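Local coordinates for protein polyhedrin (Simulium ubiquitum cypovirus, PDB 5A9A) that forms the crystalline matrix of cypovirus polyhedra, the microcrystalline occlusion bodies in which virus particles are probably embedded and protected, and binds UTP, at residues Y47-I58 with N197-L208. Numbering follows the deposited sequence.
Sequences YRLIDYNAPEFI and NNIIIRNNPLYL
Asn198, just past helix 191-197, docks its amide into the turn that links strand 47-54 to strand 57-62. Its OD1 accepts from Glu56 N (2.9 Å) and Phe57 N (2.8 Å), both arriving from one face of the amide, while ND2 donates within the amide plane to a lone pair of Phe57 O, 2.9 Å away. Asparagine suits this place because one short side chain offers both acceptor and donor to peptide groups. The Phe57 ring, swung between its own N and carbonyl carbon (chi1 58°), brings one face under ND2, which sits 3.1 Å above the ring centre. Ile200 adds hydrocarbon, its CG1 meeting Ala54 CB and its CG2 the edge of the Tyr52 ring. Ile201 then pairs with Asn53 through two backbone bonds, in antiparallel register. Extended Arg202 runs beside Tyr52, guanidinium and ring planes 83° apart; its NE bonds weakly to Tyr52 OH, and its NH2 shares a water with Arg48 NH1, while Asp66 O holds Arg48 NH2. Asn203 N donates to Asp51 O; just beyond, at Asn204, the register slips by one, and a water joins Leu49 O, Asp51 N and Asn204 O. Pro205, lacking an N-H, costs no bond at this slip and lays CB 3.7 Å from Arg48 CG. Leu206 restores the two-bond pairing, with Leu49, and Tyr207 offers a ring face to Arg48 CG, 4.3 Å from its centroid. Leu208 closes the ladder against Tyr47, its CD1 touching Leu49 CB. This chain's edge strand is thus fastened by two backbone ladders, the Asn198 amide and a bridging water taking over where strand pairing stops.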
loop_
_atom_site.group_PDB
_atom_site.type_symbol
_atom_site.label_atom_id
_atom_site.label_comp_id
_atom_site.label_asym_id
_atom_site.label_seq_id
_atom_site.Cartn_x
_atom_site.Cartn_y
_atom_site.Cartn_z
ATOM N N TYR A 47 -17.615 8.959 16.055
ATOM C CA TYR A 47 -16.536 8.026 15.764
ATOM C C TYR A 47 -16.244 7.898 14.275
ATOM O O TYR A 47 -17.116 8.101 13.434
ATOM C CB TYR A 47 -16.894 6.645 16.321
ATOM C CG TYR A 47 -17.274 6.674 17.781
ATOM C CD1 TYR A 47 -18.585 6.916 18.170
ATOM C CD2 TYR A 47 -16.322 6.470 18.771
ATOM C CE1 TYR A 47 -18.937 6.948 19.502
ATOM C CE2 TYR A 47 -16.665 6.503 20.105
ATOM C CZ TYR A 47 -17.974 6.740 20.466
ATOM O OH TYR A 47 -18.321 6.775 21.798
ATOM N N ARG A 48 -14.998 7.557 13.967
ATOM C CA ARG A 48 -14.612 7.158 12.623
ATOM C C ARG A 48 -13.920 5.808 12.729
ATOM O O ARG A 48 -12.901 5.683 13.407
ATOM C CB ARG A 48 -13.678 8.189 11.993
ATOM C CG ARG A 48 -13.365 7.923 10.531
ATOM C CD ARG A 48 -12.475 9.008 9.948
ATOM N NE ARG A 48 -11.185 9.081 10.629
ATOM C CZ ARG A 48 -10.002 8.986 10.027
ATOM N NH1 ARG A 48 -9.921 8.843 8.708
ATOM N NH2 ARG A 48 -8.890 9.063 10.745
ATOM N N LEU A 49 -14.482 4.802 12.067
ATOM C CA LEU A 49 -14.022 3.428 12.224
ATOM C C LEU A 49 -13.413 2.893 10.936
ATOM O O LEU A 49 -14.032 2.949 9.873
ATOM C CB LEU A 49 -15.187 2.537 12.668
ATOM C CG LEU A 49 -14.852 1.090 13.043
ATOM C CD1 LEU A 49 -15.881 0.552 14.024
ATOM C CD2 LEU A 49 -14.767 0.203 11.810
ATOM N N ILE A 50 -12.197 2.369 11.037
ATOM C CA ILE A 50 -11.524 1.785 9.883
ATOM C C ILE A 50 -11.341 0.288 10.082
ATOM O O ILE A 50 -10.668 -0.155 11.013
ATOM C CB ILE A 50 -10.168 2.451 9.615
ATOM C CG1 ILE A 50 -10.346 3.966 9.479
ATOM C CG2 ILE A 50 -9.538 1.881 8.355
ATOM C CD1 ILE A 50 -10.284 4.711 10.797
ATOM N N ASP A 51 -11.942 -0.482 9.182
ATOM C CA ASP A 51 -12.025 -1.929 9.315
ATOM C C ASP A 51 -10.971 -2.627 8.457
ATOM O O ASP A 51 -10.950 -2.469 7.236
ATOM C CB ASP A 51 -13.434 -2.382 8.919
ATOM C CG ASP A 51 -13.571 -3.891 8.847
ATOM O OD1 ASP A 51 -12.869 -4.592 9.601
ATOM O OD2 ASP A 51 -14.388 -4.377 8.034
ATOM N N TYR A 52 -10.102 -3.399 9.106
ATOM C CA TYR A 52 -9.028 -4.114 8.422
ATOM C C TYR A 52 -9.252 -5.620 8.485
ATOM O O TYR A 52 -9.771 -6.136 9.476
ATOM C CB TYR A 52 -7.673 -3.831 9.081
ATOM C CG TYR A 52 -7.113 -2.436 8.898
ATOM C CD1 TYR A 52 -7.472 -1.404 9.752
ATOM C CD2 TYR A 52 -6.187 -2.165 7.897
ATOM C CE1 TYR A 52 -6.948 -0.131 9.597
ATOM C CE2 TYR A 52 -5.658 -0.899 7.735
ATOM C CZ TYR A 52 -6.041 0.114 8.589
ATOM O OH TYR A 52 -5.512 1.374 8.433
ATOM N N ASN A 53 -8.849 -6.327 7.435
ATOM C CA ASN A 53 -8.777 -7.783 7.497
ATOM C C ASN A 53 -7.616 -8.329 6.669
ATOM O O ASN A 53 -7.234 -7.749 5.649
ATOM C CB ASN A 53 -10.108 -8.432 7.080
ATOM C CG ASN A 53 -10.257 -8.571 5.571
ATOM O OD1 ASN A 53 -9.526 -9.323 4.927
ATOM N ND2 ASN A 53 -11.227 -7.866 5.008
ATOM N N ALA A 54 -7.042 -9.435 7.131
ATOM C CA ALA A 54 -5.954 -10.099 6.420
ATOM C C ALA A 54 -5.752 -11.498 6.995
ATOM O O ALA A 54 -6.102 -11.756 8.147
ATOM C CB ALA A 54 -4.674 -9.294 6.524
ATOM N N PRO A 55 -5.206 -12.414 6.186
ATOM C CA PRO A 55 -5.017 -13.797 6.636
ATOM C C PRO A 55 -3.653 -14.087 7.268
ATOM O O PRO A 55 -3.535 -15.096 7.965
ATOM C CB PRO A 55 -5.191 -14.599 5.346
ATOM C CG PRO A 55 -4.688 -13.688 4.280
ATOM C CD PRO A 55 -4.975 -12.272 4.737
ATOM N N GLU A 56 -2.649 -13.241 7.040
ATOM C CA GLU A 56 -1.326 -13.474 7.625
ATOM C C GLU A 56 -1.002 -12.464 8.730
ATOM O O GLU A 56 -0.670 -12.844 9.851
ATOM C CB GLU A 56 -0.235 -13.441 6.551
ATOM C CG GLU A 56 -0.606 -14.138 5.252
ATOM C CD GLU A 56 -1.109 -15.554 5.463
ATOM O OE1 GLU A 56 -0.756 -16.177 6.488
ATOM O OE2 GLU A 56 -1.865 -16.043 4.599
ATOM N N PHE A 57 -1.085 -11.178 8.410
ATOM C CA PHE A 57 -0.868 -10.135 9.412
ATOM C C PHE A 57 -1.474 -8.809 8.983
ATOM O O PHE A 57 -1.446 -8.456 7.807
ATOM C CB PHE A 57 0.628 -9.954 9.711
ATOM C CG PHE A 57 1.458 -9.616 8.506
ATOM C CD1 PHE A 57 1.649 -8.297 8.127
ATOM C CD2 PHE A 57 2.063 -10.617 7.764
ATOM C CE1 PHE A 57 2.420 -7.983 7.017
ATOM C CE2 PHE A 57 2.836 -10.311 6.658
ATOM C CZ PHE A 57 3.014 -8.994 6.283
ATOM N N ILE A 58 -2.032 -8.083 9.949
ATOM C CA ILE A 58 -2.528 -6.736 9.705
ATOM C C ILE A 58 -1.560 -5.719 10.278
ATOM O O ILE A 58 -1.512 -5.510 11.490
ATOM C CB ILE A 58 -3.900 -6.493 10.358
ATOM C CG1 ILE A 58 -4.954 -7.432 9.770
ATOM C CG2 ILE A 58 -4.324 -5.042 10.157
ATOM C CD1 ILE A 58 -6.267 -7.410 10.521
ATOM N N ASN A 197 -0.629 -14.029 -0.196
ATOM C CA ASN A 197 -1.977 -14.070 0.363
ATOM C C ASN A 197 -2.283 -12.878 1.261
ATOM O O ASN A 197 -3.447 -12.549 1.485
ATOM C CB ASN A 197 -2.196 -15.359 1.159
ATOM C CG ASN A 197 -2.725 -16.494 0.303
ATOM O OD1 ASN A 197 -2.801 -16.384 -0.920
ATOM N ND2 ASN A 197 -3.097 -17.592 0.947
ATOM N N ASN A 198 -1.248 -12.231 1.786
ATOM C CA ASN A 198 -1.477 -11.154 2.737
ATOM C C ASN A 198 -1.805 -9.843 2.036
ATOM O O ASN A 198 -0.968 -8.951 1.909
ATOM C CB ASN A 198 -0.303 -10.984 3.702
ATOM C CG ASN A 198 -0.732 -10.367 5.017
ATOM O OD1 ASN A 198 -1.589 -10.917 5.713
ATOM N ND2 ASN A 198 -0.153 -9.219 5.363
ATOM N N ILE A 199 -3.045 -9.763 1.569
ATOM C CA ILE A 199 -3.603 -8.538 1.026
ATOM C C ILE A 199 -4.359 -7.852 2.156
ATOM O O ILE A 199 -5.480 -8.237 2.492
ATOM C CB ILE A 199 -4.558 -8.843 -0.136
ATOM C CG1 ILE A 199 -3.851 -9.713 -1.177
ATOM C CG2 ILE A 199 -5.063 -7.556 -0.767
ATOM C CD1 ILE A 199 -4.780 -10.336 -2.192
ATOM N N ILE A 200 -3.726 -6.852 2.756
ATOM C CA ILE A 200 -4.286 -6.176 3.917
ATOM C C ILE A 200 -5.379 -5.209 3.473
ATOM O O ILE A 200 -5.098 -4.156 2.900
ATOM C CB ILE A 200 -3.193 -5.422 4.698
ATOM C CG1 ILE A 200 -2.052 -6.380 5.054
ATOM C CG2 ILE A 200 -3.767 -4.798 5.959
ATOM C CD1 ILE A 200 -0.790 -5.687 5.523
ATOM N N ILE A 201 -6.628 -5.582 3.725
ATOM C CA ILE A 201 -7.759 -4.754 3.334
ATOM C C ILE A 201 -7.934 -3.587 4.295
ATOM O O ILE A 201 -8.087 -3.781 5.500
ATOM C CB ILE A 201 -9.080 -5.554 3.315
ATOM C CG1 ILE A 201 -8.940 -6.825 2.472
ATOM C CG2 ILE A 201 -10.218 -4.686 2.783
ATOM C CD1 ILE A 201 -8.613 -6.565 1.017
ATOM N N ARG A 202 -7.900 -2.375 3.755
ATOM C CA ARG A 202 -8.277 -1.187 4.508
ATOM C C ARG A 202 -9.600 -0.690 3.952
ATOM O O ARG A 202 -9.630 -0.005 2.928
ATOM C CB ARG A 202 -7.210 -0.099 4.376
ATOM C CG ARG A 202 -7.409 1.111 5.293
ATOM C CD ARG A 202 -6.404 2.207 4.948
ATOM N NE ARG A 202 -6.393 3.318 5.897
ATOM C CZ ARG A 202 -7.133 4.420 5.784
ATOM N NH1 ARG A 202 -7.966 4.571 4.763
ATOM N NH2 ARG A 202 -7.035 5.379 6.694
ATOM N N ASN A 203 -10.695 -1.060 4.610
ATOM C CA ASN A 203 -12.016 -0.615 4.189
ATOM C C ASN A 203 -12.152 0.886 4.411
ATOM O O ASN A 203 -11.491 1.453 5.285
ATOM C CB ASN A 203 -13.109 -1.370 4.950
ATOM C CG ASN A 203 -13.208 -2.831 4.536
ATOM O OD1 ASN A 203 -13.109 -3.735 5.367
ATOM N ND2 ASN A 203 -13.405 -3.067 3.245
ATOM N N ASN A 204 -12.998 1.533 3.617
ATOM C CA ASN A 204 -13.190 2.973 3.736
ATOM C C ASN A 204 -13.656 3.328 5.141
ATOM O O ASN A 204 -14.462 2.605 5.727
ATOM C CB ASN A 204 -14.223 3.458 2.719
ATOM C CG ASN A 204 -14.095 4.935 2.421
ATOM O OD1 ASN A 204 -12.996 5.435 2.182
ATOM N ND2 ASN A 204 -15.217 5.646 2.443
ATOM N N PRO A 205 -13.145 4.438 5.696
ATOM C CA PRO A 205 -13.578 4.806 7.048
ATOM C C PRO A 205 -15.088 4.984 7.147
ATOM O O PRO A 205 -15.703 5.575 6.257
ATOM C CB PRO A 205 -12.864 6.140 7.293
ATOM C CG PRO A 205 -11.668 6.091 6.416
ATOM C CD PRO A 205 -12.108 5.349 5.184
ATOM N N LEU A 206 -15.672 4.472 8.223
ATOM C CA LEU A 206 -17.099 4.637 8.480
ATOM C C LEU A 206 -17.317 5.689 9.553
ATOM O O LEU A 206 -16.520 5.817 10.480
ATOM C CB LEU A 206 -17.722 3.318 8.932
ATOM C CG LEU A 206 -17.828 2.216 7.878
ATOM C CD1 LEU A 206 -18.145 0.885 8.538
ATOM C CD2 LEU A 206 -18.881 2.571 6.839
ATOM N N TYR A 207 -18.407 6.438 9.424
ATOM C CA TYR A 207 -18.742 7.464 10.397
ATOM C C TYR A 207 -19.962 7.054 11.209
ATOM O O TYR A 207 -21.046 6.844 10.664
ATOM C CB TYR A 207 -18.970 8.802 9.692
ATOM C CG TYR A 207 -17.720 9.325 9.029
ATOM C CD1 TYR A 207 -17.391 8.953 7.732
ATOM C CD2 TYR A 207 -16.855 10.175 9.706
ATOM C CE1 TYR A 207 -16.239 9.418 7.124
ATOM C CE2 TYR A 207 -15.703 10.644 9.109
ATOM C CZ TYR A 207 -15.399 10.266 7.818
ATOM O OH TYR A 207 -14.251 10.736 7.223
ATOM N N LEU A 208 -19.765 6.927 12.517
ATOM C CA LEU A 208 -20.820 6.497 13.425
ATOM C C LEU A 208 -21.118 7.618 14.421
ATOM O O LEU A 208 -20.217 8.117 15.095
ATOM C CB LEU A 208 -20.406 5.214 14.156
ATOM C CG LEU A 208 -20.066 4.002 13.276
ATOM C CD1 LEU A 208 -18.617 4.033 12.806
ATOM C CD2 LEU A 208 -20.338 2.702 14.021
HETATM O O HOH W 1 -7.682 8.143 7.287
HETATM O O HOH W 2 -12.191 9.564 6.597
HETATM O O HOH W 3 -14.124 0.787 7.622
HETATM O O HOH W 4 -7.465 -10.151 3.249
#